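Local coordinates for protein restriction endonuclease S subunits (Thermoanaerobacter tengcongensis, PDB 3OKG) that probably serves as the DNA-recognition subunit of a type I restriction-modification methyltransferase, its two target-recognition domains held apart by an antiparallel pair of long helices, at residues Arg192-Glu206 against Val382-Leu396. Sequence-based numbering, arbitrary orientation.
Sequences REVRRLRAEAQKDTE and VAALKRAQAETEAEL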
loop_
_atom_site.group_PDB
_atom_site.type_symbol
_atom_site.label_atom_id
_atom_site.label_comp_id
_atom_site.label_asym_id
_atom_site.label_seq_id
_atom_site.Cartn_x
_atom_site.Cartn_y
_atom_site.Cartn_z
ATOM N N ARG A 192 11.876 1.286 7.820
ATOM C CA ARG A 192 12.400 1.331 6.440
ATOM C C ARG A 192 13.155 0.050 6.083
ATOM O O ARG A 192 13.009 -0.488 4.973
ATOM C CB ARG A 192 13.350 2.518 6.244
ATOM C CG ARG A 192 12.875 3.832 6.851
ATOM C CD ARG A 192 11.592 4.332 6.187
ATOM N NE ARG A 192 11.861 5.310 5.127
ATOM C CZ ARG A 192 11.452 5.178 3.870
ATOM N NH1 ARG A 192 10.740 4.113 3.518
ATOM N NH2 ARG A 192 11.736 6.110 2.967
ATOM N N GLU A 193 13.979 -0.426 7.012
ATOM C CA GLU A 193 14.788 -1.627 6.766
ATOM C C GLU A 193 13.875 -2.796 6.422
ATOM O O GLU A 193 14.188 -3.627 5.579
ATOM C CB GLU A 193 15.507 -2.014 8.041
ATOM C CG GLU A 193 16.978 -1.794 8.161
ATOM C CD GLU A 193 17.580 -2.770 9.204
ATOM O OE1 GLU A 193 18.377 -3.677 8.827
ATOM O OE2 GLU A 193 17.219 -2.654 10.399
ATOM N N VAL A 194 12.783 -2.905 7.163
ATOM C CA VAL A 194 11.848 -4.014 6.970
ATOM C C VAL A 194 11.128 -3.908 5.638
ATOM O O VAL A 194 10.952 -4.913 4.931
ATOM C CB VAL A 194 10.876 -4.129 8.173
ATOM C CG1 VAL A 194 9.728 -5.120 7.880
ATOM C CG2 VAL A 194 11.642 -4.531 9.389
ATOM N N ARG A 195 10.732 -2.692 5.263
ATOM C CA ARG A 195 10.121 -2.485 3.953
ATOM C C ARG A 195 11.022 -2.938 2.826
ATOM O O ARG A 195 10.549 -3.611 1.905
ATOM C CB ARG A 195 9.704 -1.015 3.734
ATOM C CG ARG A 195 8.887 -0.467 4.853
ATOM C CD ARG A 195 8.299 0.887 4.500
ATOM N NE ARG A 195 7.074 0.709 3.742
ATOM C CZ ARG A 195 6.980 0.912 2.439
ATOM N NH1 ARG A 195 8.041 1.331 1.759
ATOM N NH2 ARG A 195 5.825 0.706 1.825
ATOM N N ARG A 196 12.311 -2.582 2.903
ATOM C CA ARG A 196 13.295 -2.975 1.890
ATOM C C ARG A 196 13.446 -4.479 1.843
ATOM O O ARG A 196 13.502 -5.085 0.772
ATOM C CB ARG A 196 14.669 -2.376 2.188
ATOM C CG ARG A 196 14.837 -0.949 1.745
ATOM C CD ARG A 196 16.004 -0.250 2.479
ATOM N NE ARG A 196 15.706 1.178 2.470
ATOM C CZ ARG A 196 16.114 2.061 3.371
ATOM N NH1 ARG A 196 16.869 1.684 4.395
ATOM N NH2 ARG A 196 15.740 3.327 3.243
ATOM N N LEU A 197 13.520 -5.080 3.020
ATOM C CA LEU A 197 13.660 -6.524 3.116
ATOM C C LEU A 197 12.468 -7.208 2.431
ATOM O O LEU A 197 12.643 -8.168 1.683
ATOM C CB LEU A 197 13.702 -6.922 4.591
ATOM C CG LEU A 197 14.082 -8.380 4.823
ATOM C CD1 LEU A 197 15.483 -8.683 4.275
ATOM C CD2 LEU A 197 13.970 -8.683 6.329
ATOM N N ARG A 198 11.269 -6.715 2.726
ATOM C CA ARG A 198 10.046 -7.261 2.155
ATOM C C ARG A 198 10.117 -7.193 0.639
ATOM O O ARG A 198 9.869 -8.183 -0.049
ATOM C CB ARG A 198 8.826 -6.492 2.663
ATOM C CG ARG A 198 7.495 -7.136 2.307
ATOM C CD ARG A 198 6.528 -7.088 3.478
ATOM N NE ARG A 198 6.633 -5.836 4.224
ATOM C CZ ARG A 198 6.525 -5.743 5.545
ATOM N NH1 ARG A 198 6.308 -6.830 6.274
ATOM N NH2 ARG A 198 6.634 -4.563 6.139
ATOM N N ALA A 199 10.491 -6.027 0.126
ATOM C CA ALA A 199 10.656 -5.837 -1.309
ATOM C C ALA A 199 11.596 -6.885 -1.903
ATOM O O ALA A 199 11.334 -7.420 -2.980
ATOM C CB ALA A 199 11.169 -4.435 -1.603
ATOM N N GLU A 200 12.688 -7.174 -1.201
ATOM C CA GLU A 200 13.648 -8.151 -1.680
ATOM C C GLU A 200 13.010 -9.535 -1.671
ATOM O O GLU A 200 13.199 -10.305 -2.622
ATOM C CB GLU A 200 14.928 -8.139 -0.841
ATOM C CG GLU A 200 15.778 -6.910 -1.064
ATOM C CD GLU A 200 16.891 -6.773 -0.040
ATOM O OE1 GLU A 200 17.024 -7.672 0.821
ATOM O OE2 GLU A 200 17.627 -5.762 -0.094
ATOM N N ALA A 201 12.253 -9.839 -0.608
ATOM C CA ALA A 201 11.612 -11.154 -0.478
ATOM C C ALA A 201 10.578 -11.352 -1.577
ATOM O O ALA A 201 10.481 -12.424 -2.189
ATOM C CB ALA A 201 10.953 -11.308 0.897
ATOM N N GLN A 202 9.806 -10.300 -1.832
ATOM C CA GLN A 202 8.805 -10.317 -2.889
ATOM C C GLN A 202 9.448 -10.712 -4.212
ATOM O O GLN A 202 8.960 -11.602 -4.908
ATOM C CB GLN A 202 8.136 -8.948 -3.017
ATOM C CG GLN A 202 6.701 -9.003 -3.516
ATOM C CD GLN A 202 6.036 -7.640 -3.528
ATOM O OE1 GLN A 202 6.561 -6.686 -4.103
ATOM N NE2 GLN A 202 4.875 -7.541 -2.891
ATOM N N LYS A 203 10.549 -10.050 -4.554
ATOM C CA LYS A 203 11.279 -10.379 -5.778
ATOM C C LYS A 203 11.821 -11.829 -5.822
ATOM O O LYS A 203 11.688 -12.534 -6.831
ATOM C CB LYS A 203 12.410 -9.378 -6.008
ATOM C CG LYS A 203 13.200 -9.633 -7.274
ATOM C CD LYS A 203 14.274 -8.576 -7.493
ATOM C CE LYS A 203 15.513 -8.854 -6.649
ATOM N NZ LYS A 203 15.255 -8.722 -5.182
ATOM N N ASP A 204 12.436 -12.278 -4.735
ATOM C CA ASP A 204 13.033 -13.610 -4.703
ATOM C C ASP A 204 11.971 -14.698 -4.650
ATOM O O ASP A 204 12.167 -15.805 -5.164
ATOM C CB ASP A 204 13.980 -13.754 -3.509
ATOM C CG ASP A 204 15.153 -12.793 -3.590
ATOM O OD1 ASP A 204 15.494 -12.372 -4.715
ATOM O OD2 ASP A 204 15.728 -12.460 -2.536
ATOM N N THR A 205 10.851 -14.398 -4.012
ATOM C CA THR A 205 9.803 -15.398 -3.888
ATOM C C THR A 205 9.081 -15.575 -5.237
ATOM O O THR A 205 8.762 -16.699 -5.635
ATOM C CB THR A 205 8.834 -15.065 -2.732
ATOM O OG1 THR A 205 9.587 -14.933 -1.521
ATOM C CG2 THR A 205 7.824 -16.179 -2.532
ATOM N N GLU A 206 8.860 -14.476 -5.951
ATOM C CA GLU A 206 8.264 -14.550 -7.283
ATOM C C GLU A 206 9.144 -15.387 -8.206
ATOM O O GLU A 206 8.651 -16.219 -8.967
ATOM C CB GLU A 206 8.049 -13.152 -7.853
ATOM C CG GLU A 206 6.841 -12.455 -7.246
ATOM C CD GLU A 206 6.706 -11.016 -7.705
ATOM O OE1 GLU A 206 7.481 -10.595 -8.593
ATOM O OE2 GLU A 206 5.824 -10.307 -7.176
ATOM N N VAL A 382 3.879 -15.662 -1.975
ATOM C CA VAL A 382 3.867 -14.577 -2.953
ATOM C C VAL A 382 2.684 -13.636 -2.715
ATOM O O VAL A 382 2.826 -12.411 -2.741
ATOM C CB VAL A 382 3.706 -15.144 -4.392
ATOM C CG1 VAL A 382 3.394 -14.018 -5.384
ATOM C CG2 VAL A 382 4.947 -15.874 -4.799
ATOM N N ALA A 383 1.512 -14.223 -2.518
ATOM C CA ALA A 383 0.295 -13.451 -2.278
ATOM C C ALA A 383 0.413 -12.616 -1.009
ATOM O O ALA A 383 0.101 -11.435 -1.019
ATOM C CB ALA A 383 -0.916 -14.366 -2.190
ATOM N N ALA A 384 0.864 -13.242 0.074
ATOM C CA ALA A 384 1.049 -12.542 1.342
ATOM C C ALA A 384 2.037 -11.380 1.204
ATOM O O ALA A 384 1.800 -10.279 1.710
ATOM C CB ALA A 384 1.501 -13.497 2.431
ATOM N N LEU A 385 3.144 -11.624 0.520
ATOM C CA LEU A 385 4.195 -10.615 0.393
ATOM C C LEU A 385 3.687 -9.411 -0.404
ATOM O O LEU A 385 4.068 -8.257 -0.159
ATOM C CB LEU A 385 5.415 -11.210 -0.299
ATOM C CG LEU A 385 6.328 -12.064 0.588
ATOM C CD1 LEU A 385 7.286 -12.879 -0.287
ATOM C CD2 LEU A 385 7.089 -11.159 1.543
ATOM N N LYS A 386 2.821 -9.699 -1.364
ATOM C CA LYS A 386 2.241 -8.668 -2.204
ATOM C C LYS A 386 1.417 -7.716 -1.338
ATOM O O LYS A 386 1.553 -6.498 -1.437
ATOM C CB LYS A 386 1.383 -9.314 -3.292
ATOM C CG LYS A 386 0.389 -8.377 -3.942
ATOM C CD LYS A 386 -0.598 -9.140 -4.823
ATOM C CE LYS A 386 -1.877 -8.336 -5.042
ATOM N NZ LYS A 386 -1.598 -7.016 -5.677
ATOM N N ARG A 387 0.595 -8.295 -0.466
ATOM C CA ARG A 387 -0.289 -7.536 0.418
ATOM C C ARG A 387 0.432 -6.893 1.600
ATOM O O ARG A 387 0.048 -5.811 2.061
ATOM C CB ARG A 387 -1.412 -8.438 0.942
ATOM C CG ARG A 387 -2.677 -8.395 0.099
ATOM C CD ARG A 387 -3.797 -9.246 0.695
ATOM N NE ARG A 387 -3.596 -10.682 0.477
ATOM C CZ ARG A 387 -3.930 -11.332 -0.639
ATOM N NH1 ARG A 387 -4.477 -10.678 -1.659
ATOM N NH2 ARG A 387 -3.712 -12.638 -0.739
ATOM N N ALA A 388 1.458 -7.569 2.108
ATOM C CA ALA A 388 2.190 -7.073 3.266
ATOM C C ALA A 388 2.968 -5.801 2.960
ATOM O O ALA A 388 3.460 -5.127 3.881
ATOM C CB ALA A 388 3.134 -8.153 3.820
ATOM N N GLN A 389 3.113 -5.476 1.678
ATOM C CA GLN A 389 3.790 -4.233 1.315
ATOM C C GLN A 389 2.729 -3.149 1.207
ATOM O O GLN A 389 2.095 -3.001 0.166
ATOM C CB GLN A 389 4.577 -4.367 0.004
ATOM C CG GLN A 389 6.065 -4.767 0.176
ATOM C CD GLN A 389 6.942 -3.713 0.911
ATOM O OE1 GLN A 389 7.856 -3.121 0.319
ATOM N NE2 GLN A 389 6.686 -3.513 2.204
ATOM N N ALA A 390 2.524 -2.421 2.302
ATOM C CA ALA A 390 1.523 -1.346 2.373
ATOM C C ALA A 390 2.043 -0.143 1.617
ATOM O O ALA A 390 3.260 0.002 1.434
ATOM C CB ALA A 390 1.258 -0.969 3.838
ATOM N N GLU A 391 1.142 0.731 1.180
ATOM C CA GLU A 391 1.592 1.883 0.418
ATOM C C GLU A 391 2.438 2.751 1.337
ATOM O O GLU A 391 2.233 2.771 2.559
ATOM C CB GLU A 391 0.417 2.647 -0.213
ATOM C CG GLU A 391 -0.201 3.714 0.659
ATOM C CD GLU A 391 0.435 5.081 0.466
ATOM O OE1 GLU A 391 0.117 5.992 1.264
ATOM O OE2 GLU A 391 1.244 5.245 -0.481
ATOM N N THR A 392 3.383 3.461 0.738
ATOM C CA THR A 392 4.486 4.059 1.471
ATOM C C THR A 392 4.038 5.177 2.382
ATOM O O THR A 392 4.289 5.137 3.580
ATOM C CB THR A 392 5.590 4.582 0.526
ATOM O OG1 THR A 392 6.019 3.520 -0.338
ATOM C CG2 THR A 392 6.793 5.113 1.328
ATOM N N GLU A 393 3.379 6.184 1.822
ATOM C CA GLU A 393 3.004 7.332 2.634
ATOM C C GLU A 393 2.196 6.935 3.886
ATOM O O GLU A 393 2.484 7.415 4.997
ATOM C CB GLU A 393 2.259 8.381 1.808
ATOM C CG GLU A 393 1.909 9.617 2.650
ATOM C CD GLU A 393 0.935 10.558 1.954
ATOM O OE1 GLU A 393 0.341 10.158 0.924
ATOM O OE2 GLU A 393 0.761 11.694 2.446
ATOM N N ALA A 394 1.199 6.064 3.714
ATOM C CA ALA A 394 0.383 5.613 4.853
ATOM C C ALA A 394 1.168 4.788 5.872
ATOM O O ALA A 394 1.105 5.032 7.081
ATOM C CB ALA A 394 -0.820 4.832 4.362
ATOM N N GLU A 395 1.917 3.804 5.407
ATOM C CA GLU A 395 2.647 2.996 6.369
ATOM C C GLU A 395 3.585 3.894 7.182
ATOM O O GLU A 395 3.641 3.807 8.407
ATOM C CB GLU A 395 3.430 1.854 5.705
ATOM C CG GLU A 395 3.462 0.596 6.563
ATOM C CD GLU A 395 4.703 -0.276 6.368
ATOM O OE1 GLU A 395 4.759 -1.325 7.041
ATOM O OE2 GLU A 395 5.620 0.066 5.574
ATOM N N LEU A 396 4.328 4.759 6.513
ATOM C CA LEU A 396 5.279 5.534 7.243
ATOM C C LEU A 396 4.562 6.484 8.226
ATOM O O LEU A 396 4.966 6.569 9.361
ATOM C CB LEU A 396 6.255 6.272 6.313
ATOM C CG LEU A 396 7.067 5.410 5.318
ATOM C CD1 LEU A 396 8.183 6.252 4.702
ATOM C CD2 LEU A 396 7.654 4.166 5.997
#
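In the antiparallel coiled coil that spaces the two DNA-specificity domains of this HsdS subunit, Leu385 packs as a knob into the hole formed by Arg198, Ala201, Gln202 and Thr205. Its two methyls divide the work: CD1 lies 3.3 Å from Thr205 OG1, while CD2 rests 3.9 Å from Ala201 CB. Thr205 OG1 itself is bonded back to Ala201 O, so the leucine meets a hydroxyl whose proton is already given within helix 174-216. From the same threonine, CG2 packs 3.7 Å from Val382 CG2.

The axes of helices 192-206 and 382-388 approach to 9.4 Å at 150°; the second partner is then interrupted around Gln389 and Ala390 and is helical again from Thr392, with Glu391 as N-cap. Polar side chains of the continuous helix bridge the interruption. The Arg195 chain, bent at chi3 (84°), brings NE to Glu395 OE2 in a salt bridge whose modelled length, 2.4 Å, is doubtfully short, and sends NH2 to Ala390 O, a weak bond of 2.7 Å. Glu395 OE1 faces Arg198 NH2 in a longer ion pair, 3.8 Å, and Ala388 O lies over one face of the Arg198 guanidinium. A leucine in place of Arg195 would probably leave Glu395 OE2 without its mate across the contact, with the long pair to Arg198 remaining, and Ala390 O without its weak donor. Beyond the break, Leu396 CD1 sits 3.5 Å above the centre of the Arg192 guanidinium.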